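Local coordinates for general secretion pathway protein D (PDB 4E9J) that forms the outer-membrane channel of a type II secretion system for protein export, represented here by the periplasmic N0, N1 and N2 domains, at residues D190-L195 / V212-R217; S179-R184 / K232-A237; E40-T45 / L64-V69. All coordinates share one frame; numbering follows the deposited sequence.

Overall arrangement
Following the chain from its N terminus, contact 3 comes first: residues 40-45 and 64-69 close a loop of mostly strand residues and bring the end of helix 31-42 to the start of helix 66-79 in the N0 domain. Contacts 1 and 2 both lie in the N2 domain, about 41 and 45 Å (centre to centre) from contact 3, and follow it in series. Contact 2 closes a long loop by packing strand 178-182 against helix 227-240; contact 1, nested inside it, sets helix 188-201 against strand 211-215. With centres about 10 Å apart, the two meet through Leu195, Leu236, Leu233, Val212 and Ala237, tying both helices to one sheet.

Contact 1: residues D190-L195 / V212-R217; sequences DAAEVL and VIADAR
The amide N of Leu195 is bonded to Ala191 O one turn back, at 3.0 Å, an ordinary helical bond in the turn from which Leu195 meets Val212 on the sheet. Across the contact itself everything is apolar. CB of Leu195 lies 3.8 Å from CG2 of Val212, and Leu195 CD1 lies 4.1 Å from Val212 CG2, so one branch of the valine is touched by both the base and one tip of the leucine. The two side chains cross at about a right angle. Val212 can serve two helical residues because its methyls diverge: with CG1 anti to the backbone N (chi1 -174°), that branch turns to Ala192, whose CB is 4.2 Å from it, while CG2 goes to Leu195.

Helix 188-201 and strand 211-215 belong to the N2 domain, whose order of strand, helix, two strands and helix is that of the KH-like fold found in secretin periplasmic domains. Locally the helix runs nearly antiparallel to the strand, at 169°, with the axes of the short segments 8.6 Å apart. Small residues suit the place where the backbones draw closest: Ala192 and Ala214 have their CA atoms 6.2 Å apart, and their CB methyls meet at 4.2 Å. Val212 and Ala214 alternate with Ile213, which points from the other face of the sheet and touches Pro134; a beta-branched valine also sits comfortably in an extended strand. Ala214 also touches Val188 and Met189, at the start of helix 188-201. Leu195 also packs on Leu221 of strand 220-224 and on Leu233, Leu236 and Leu240 of helix 227-240.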
# COMPACT_ATOMS: atom_id res chain seq x y z
N ASP A 190 -15.21 -20.32 -5.19
CA ASP A 190 -15.84 -21.19 -6.17
C ASP A 190 -15.33 -20.84 -7.55
O ASP A 190 -14.99 -21.73 -8.32
CB ASP A 190 -17.37 -21.04 -6.18
CG ASP A 190 -18.07 -21.64 -5.00
OD1 ASP A 190 -17.45 -22.47 -4.30
OD2 ASP A 190 -19.23 -21.26 -4.76
N ALA A 191 -15.31 -19.53 -7.88
CA ALA A 191 -14.86 -19.09 -9.20
C ALA A 191 -13.43 -19.54 -9.45
O ALA A 191 -13.14 -20.06 -10.52
CB ALA A 191 -14.95 -17.57 -9.30
N ALA A 192 -12.53 -19.37 -8.46
CA ALA A 192 -11.13 -19.78 -8.62
C ALA A 192 -11.00 -21.28 -8.89
O ALA A 192 -10.32 -21.66 -9.83
CB ALA A 192 -10.32 -19.38 -7.39
N GLU A 193 -11.73 -22.11 -8.13
CA GLU A 193 -11.73 -23.57 -8.30
C GLU A 193 -12.23 -23.99 -9.68
O GLU A 193 -11.63 -24.83 -10.31
CB GLU A 193 -12.55 -24.23 -7.17
CG GLU A 193 -12.28 -25.71 -6.96
CD GLU A 193 -13.10 -26.31 -5.84
OE1 GLU A 193 -14.33 -26.44 -6.01
OE2 GLU A 193 -12.53 -26.60 -4.76
N VAL A 194 -13.32 -23.39 -10.16
CA VAL A 194 -13.85 -23.71 -11.50
C VAL A 194 -12.83 -23.35 -12.59
O VAL A 194 -12.64 -24.12 -13.54
CB VAL A 194 -15.20 -22.97 -11.73
CG1 VAL A 194 -15.58 -22.94 -13.21
CG2 VAL A 194 -16.30 -23.64 -10.93
N LEU A 195 -12.23 -22.17 -12.49
CA LEU A 195 -11.25 -21.72 -13.47
C LEU A 195 -10.00 -22.58 -13.47
O LEU A 195 -9.56 -22.97 -14.54
CB LEU A 195 -10.91 -20.24 -13.24
CG LEU A 195 -12.06 -19.30 -13.54
CD1 LEU A 195 -11.77 -17.91 -13.02
CD2 LEU A 195 -12.43 -19.31 -15.02
N VAL A 212 -4.81 -17.97 -11.85
CA VAL A 212 -5.78 -17.22 -11.01
C VAL A 212 -5.23 -17.11 -9.62
O VAL A 212 -4.75 -18.12 -9.12
CB VAL A 212 -7.16 -17.96 -10.87
CG1 VAL A 212 -8.18 -17.09 -10.13
CG2 VAL A 212 -7.73 -18.38 -12.20
N ILE A 213 -5.38 -15.94 -8.95
CA ILE A 213 -5.09 -15.75 -7.53
C ILE A 213 -6.41 -15.21 -6.94
O ILE A 213 -6.90 -14.16 -7.38
CB ILE A 213 -3.91 -14.79 -7.24
CG1 ILE A 213 -2.56 -15.47 -7.65
CG2 ILE A 213 -3.90 -14.37 -5.76
CD1 ILE A 213 -1.34 -14.56 -7.64
N ALA A 214 -6.94 -15.94 -5.95
CA ALA A 214 -8.15 -15.53 -5.26
C ALA A 214 -7.79 -14.42 -4.25
O ALA A 214 -6.75 -14.51 -3.62
CB ALA A 214 -8.72 -16.75 -4.53
N ASP A 215 -8.59 -13.38 -4.12
CA ASP A 215 -8.39 -12.33 -3.11
C ASP A 215 -9.71 -12.19 -2.41
O ASP A 215 -10.57 -11.40 -2.79
CB ASP A 215 -7.89 -11.02 -3.74
CG ASP A 215 -7.68 -9.87 -2.77
OD1 ASP A 215 -7.77 -10.09 -1.55
OD2 ASP A 215 -7.33 -8.76 -3.24
N ALA A 216 -9.87 -13.03 -1.41
CA ALA A 216 -11.11 -13.11 -0.70
C ALA A 216 -11.50 -11.83 -0.01
O ALA A 216 -12.67 -11.45 -0.13
CB ALA A 216 -11.07 -14.27 0.29
N ARG A 217 -10.57 -11.13 0.67
CA ARG A 217 -10.92 -9.91 1.41
C ARG A 217 -11.85 -8.99 0.66
O ARG A 217 -12.72 -8.40 1.28
CB ARG A 217 -9.70 -9.13 1.94

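Contact 2: residues S179-R184 / K232-A237; sequences SVINLR and KLVQLA
Ile181 places its CG1 anti to the carbonyl carbon (chi1 -57°) and then continues with chi2 extended, which carries CD1 out from the strand to the helix, between Val234 and Ala237. Val234 answers by splitting its methyls: CG1, anti to the backbone N at chi1 170°, faces Ile181, and CG2 faces Ser179. The isoleucine CD1 lies 4.1 Å from Val234 CG1 and 3.9 Å from Val234 O. On its other neighbour, Ala237 CB, it stands at 3.3 Å, and Ser179 CB is 3.4 Å from Val234 CG2; both carbon pairs are closer than usual van der Waals contact, and these two spacings are doubtful.

Residue types follow the geometry. Ala237, a small residue one turn after Val234, faces the strand, and Ser179 offers Val234 its carbon while its OG is hydrogen-bonded to OG of Ser179 in the second subunit. Strand and helix run almost parallel, 3° apart, with short-segment axes 9.8 Å from each other.

Strand 178-182 borders the sheet within its own chain, and Ser179 and Val180 pair antiparallel with a strand of the second subunit, which extends the sheet across the dimer interface. A beta-alpha-beta-beta-alpha chain with both helices packed on one three-stranded sheet is the KH-like fold of secretin periplasmic domains, here N2.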
# COMPACT_ATOMS: atom_id res chain seq x y z
N SER A 179 -4.84 -8.77 -14.58
CA SER A 179 -6.19 -8.21 -14.65
C SER A 179 -6.92 -8.54 -13.35
O SER A 179 -6.72 -9.62 -12.79
CB SER A 179 -6.99 -8.76 -15.82
OG SER A 179 -6.50 -8.15 -17.00
N VAL A 180 -7.73 -7.61 -12.88
CA VAL A 180 -8.52 -7.74 -11.66
C VAL A 180 -10.02 -7.75 -11.99
O VAL A 180 -10.49 -6.88 -12.73
CB VAL A 180 -8.16 -6.61 -10.69
CG1 VAL A 180 -9.10 -6.60 -9.50
CG2 VAL A 180 -6.71 -6.73 -10.27
N ILE A 181 -10.76 -8.74 -11.43
CA ILE A 181 -12.21 -8.88 -11.58
C ILE A 181 -12.86 -8.90 -10.21
O ILE A 181 -12.63 -9.83 -9.46
CB ILE A 181 -12.62 -10.13 -12.35
CG1 ILE A 181 -11.97 -10.16 -13.70
CG2 ILE A 181 -14.17 -10.22 -12.48
CD1 ILE A 181 -12.08 -11.48 -14.34
N ASN A 182 -13.70 -7.92 -9.93
CA ASN A 182 -14.44 -7.80 -8.68
C ASN A 182 -15.72 -8.57 -8.90
O ASN A 182 -16.54 -8.16 -9.69
CB ASN A 182 -14.77 -6.34 -8.41
CG ASN A 182 -13.53 -5.53 -8.26
OD1 ASN A 182 -12.91 -5.53 -7.23
ND2 ASN A 182 -13.10 -4.86 -9.32
N LEU A 183 -15.89 -9.71 -8.26
CA LEU A 183 -17.07 -10.55 -8.49
C LEU A 183 -18.29 -9.97 -7.78
O LEU A 183 -18.26 -9.82 -6.57
CB LEU A 183 -16.80 -11.98 -8.02
CG LEU A 183 -15.61 -12.70 -8.63
CD1 LEU A 183 -15.22 -13.86 -7.79
CD2 LEU A 183 -15.88 -13.12 -10.05
N ARG A 184 -19.35 -9.63 -8.53
CA ARG A 184 -20.57 -9.07 -7.93
C ARG A 184 -21.53 -10.15 -7.39
O ARG A 184 -22.22 -9.89 -6.42
CB ARG A 184 -21.31 -8.18 -8.97
CG ARG A 184 -22.53 -7.47 -8.43
CD ARG A 184 -23.09 -6.45 -9.41
NE ARG A 184 -24.25 -5.75 -8.86
CZ ARG A 184 -25.05 -4.93 -9.55
NH1 ARG A 184 -24.83 -4.70 -10.84
NH2 ARG A 184 -26.07 -4.33 -8.95
N LYS A 232 -8.12 -14.18 -22.49
CA LYS A 232 -9.15 -15.21 -22.59
C LYS A 232 -9.65 -15.65 -21.21
O LYS A 232 -10.84 -15.83 -21.04
CB LYS A 232 -8.65 -16.41 -23.40
N LEU A 233 -8.76 -15.82 -20.23
CA LEU A 233 -9.20 -16.24 -18.89
C LEU A 233 -10.07 -15.16 -18.25
O LEU A 233 -11.02 -15.49 -17.54
CB LEU A 233 -8.02 -16.62 -18.00
CG LEU A 233 -8.38 -17.26 -16.63
CD1 LEU A 233 -9.17 -18.52 -16.80
CD2 LEU A 233 -7.14 -17.56 -15.85
N VAL A 234 -9.79 -13.87 -18.55
CA VAL A 234 -10.63 -12.75 -18.08
C VAL A 234 -12.07 -12.91 -18.62
O VAL A 234 -13.03 -12.79 -17.86
CB VAL A 234 -10.01 -11.36 -18.40
CG1 VAL A 234 -10.99 -10.23 -18.11
CG2 VAL A 234 -8.72 -11.14 -17.61
N GLN A 235 -12.21 -13.24 -19.92
CA GLN A 235 -13.53 -13.45 -20.52
C GLN A 235 -14.24 -14.63 -19.87
O GLN A 235 -15.41 -14.51 -19.53
CB GLN A 235 -13.42 -13.68 -22.05
N LEU A 236 -13.53 -15.76 -19.68
CA LEU A 236 -14.05 -16.97 -19.01
C LEU A 236 -14.50 -16.66 -17.59
O LEU A 236 -15.55 -17.16 -17.18
CB LEU A 236 -12.99 -18.08 -18.97
CG LEU A 236 -13.50 -19.48 -18.51
CD1 LEU A 236 -14.47 -20.08 -19.52
CD2 LEU A 236 -12.36 -20.45 -18.26
N ALA A 237 -13.70 -15.89 -16.82
CA ALA A 237 -14.04 -15.47 -15.45
C ALA A 237 -15.32 -14.65 -15.42
O ALA A 237 -16.17 -14.87 -14.56
CB ALA A 237 -12.90 -14.69 -14.83

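Contact 3: residues E40-T45 / L64-V69; sequences EITGET and LSLSEV
A capping box opens helix 66-79 of the N0 domain, and its first helical residue, Leu66, packs against Ile41 and Thr42 where helix 31-42 ends. The leucine does the touching with one methyl. Its CG is anti to the backbone N (chi1 -179°), and the branch ending in CD1 reaches the end of helix 31-42. There CD1 lies 3.8 Å from Ile41 O, 4.1 Å from Ile41 CG2 and 3.9 Å from Thr42 CG2. The isoleucine and leucine side chains run alongside each other, pointing opposite ways, whereas the threonine is crossed obliquely. A leucine suits this post because it can cover both a backbone carbonyl and two methyls with a single branch.

Thr42 divides its roles. CG2 faces Leu66, while OG1 is hydrogen-bonded to Ile38 O inside the helix and accepts from Glu44 N at 3.2 Å, forming an ST turn. Between them Gly43 has positive phi, a conformation that glycine adopts easily, and there the chain leaves the helix. On the other segment the cap is reciprocal: Glu68 N donates to Ser65 OG at 3.2 Å, and Ser65 N donates to Glu68 OE1 at 3.0 Å. The latter bond is almost straight at 175°, although the N-H meets the oxygen from above the carboxylate plane, 36° out of it. Serine is short enough to fold its hydroxyl back over the helix start, and glutamate is long enough to reach back to Ser65 N. Glu68 OE2 is hydrogen-bonded to Ser147 in the N1 region.

Around the contact, Trp22 of strand 21-30 packs on Ile41, Leu66 and Val69, and Phe11 of strand 11-13 lies against Ile41 and Val69, so two neighbouring strands touch both helix ends.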
# COMPACT_ATOMS: atom_id res chain seq x y z
N GLU A 40 23.76 -3.11 18.96
CA GLU A 40 25.14 -3.61 18.87
C GLU A 40 25.68 -3.55 17.46
O GLU A 40 26.83 -3.14 17.28
CB GLU A 40 25.26 -5.04 19.43
N ILE A 41 24.88 -3.87 16.46
CA ILE A 41 25.32 -3.80 15.07
C ILE A 41 25.30 -2.39 14.51
O ILE A 41 26.22 -2.02 13.77
CB ILE A 41 24.43 -4.76 14.20
CG1 ILE A 41 24.64 -6.22 14.61
CG2 ILE A 41 24.66 -4.58 12.69
CD1 ILE A 41 26.03 -6.75 14.50
N THR A 42 24.25 -1.62 14.77
CA THR A 42 24.10 -0.29 14.17
C THR A 42 24.81 0.79 14.95
O THR A 42 25.05 1.88 14.41
CB THR A 42 22.61 0.04 13.97
OG1 THR A 42 22.00 0.22 15.25
CG2 THR A 42 21.86 -1.02 13.12
N GLY A 43 25.05 0.54 16.22
CA GLY A 43 25.61 1.54 17.11
C GLY A 43 24.59 2.57 17.55
O GLY A 43 24.92 3.46 18.34
N GLU A 44 23.34 2.45 17.07
CA GLU A 44 22.26 3.37 17.43
C GLU A 44 21.80 2.99 18.83
O GLU A 44 21.64 1.81 19.12
CB GLU A 44 21.09 3.26 16.41
N THR A 45 21.64 3.98 19.71
CA THR A 45 21.17 3.76 21.07
C THR A 45 19.67 4.13 21.13
O THR A 45 19.29 5.20 20.64
CB THR A 45 22.00 4.60 22.05
OG1 THR A 45 23.39 4.38 21.79
CG2 THR A 45 21.68 4.28 23.50
N LEU A 64 22.47 -9.27 4.74
CA LEU A 64 21.97 -7.91 4.74
C LEU A 64 23.06 -6.92 5.08
O LEU A 64 23.84 -7.17 5.99
CB LEU A 64 20.88 -7.80 5.82
CG LEU A 64 19.69 -8.75 5.67
CD1 LEU A 64 18.74 -8.54 6.81
CD2 LEU A 64 18.97 -8.55 4.35
N SER A 65 23.08 -5.79 4.41
CA SER A 65 23.98 -4.67 4.70
C SER A 65 23.46 -3.97 5.95
O SER A 65 22.33 -4.22 6.37
CB SER A 65 23.95 -3.69 3.55
OG SER A 65 22.62 -3.18 3.45
N LEU A 66 24.22 -3.01 6.46
CA LEU A 66 23.86 -2.25 7.66
C LEU A 66 22.50 -1.55 7.48
O LEU A 66 21.64 -1.64 8.37
CB LEU A 66 24.97 -1.21 7.94
CG LEU A 66 24.82 -0.33 9.16
CD1 LEU A 66 24.69 -1.17 10.41
CD2 LEU A 66 26.01 0.62 9.30
N SER A 67 22.31 -0.90 6.32
CA SER A 67 21.07 -0.18 6.01
C SER A 67 19.90 -1.15 5.88
O SER A 67 18.80 -0.81 6.30
CB SER A 67 21.24 0.64 4.73
OG SER A 67 21.42 -0.18 3.59
N GLU A 68 20.13 -2.35 5.33
CA GLU A 68 19.07 -3.35 5.21
C GLU A 68 18.71 -3.97 6.58
O GLU A 68 17.54 -4.30 6.79
CB GLU A 68 19.37 -4.42 4.15
CG GLU A 68 19.56 -3.83 2.75
CD GLU A 68 20.38 -4.66 1.78
OE1 GLU A 68 21.07 -5.61 2.22
OE2 GLU A 68 20.34 -4.35 0.57
N VAL A 69 19.67 -4.07 7.51
CA VAL A 69 19.40 -4.55 8.88
C VAL A 69 18.47 -3.53 9.57
O VAL A 69 17.55 -3.91 10.29
CB VAL A 69 20.71 -4.78 9.69
CG1 VAL A 69 20.43 -4.95 11.19
CG2 VAL A 69 21.48 -5.98 9.14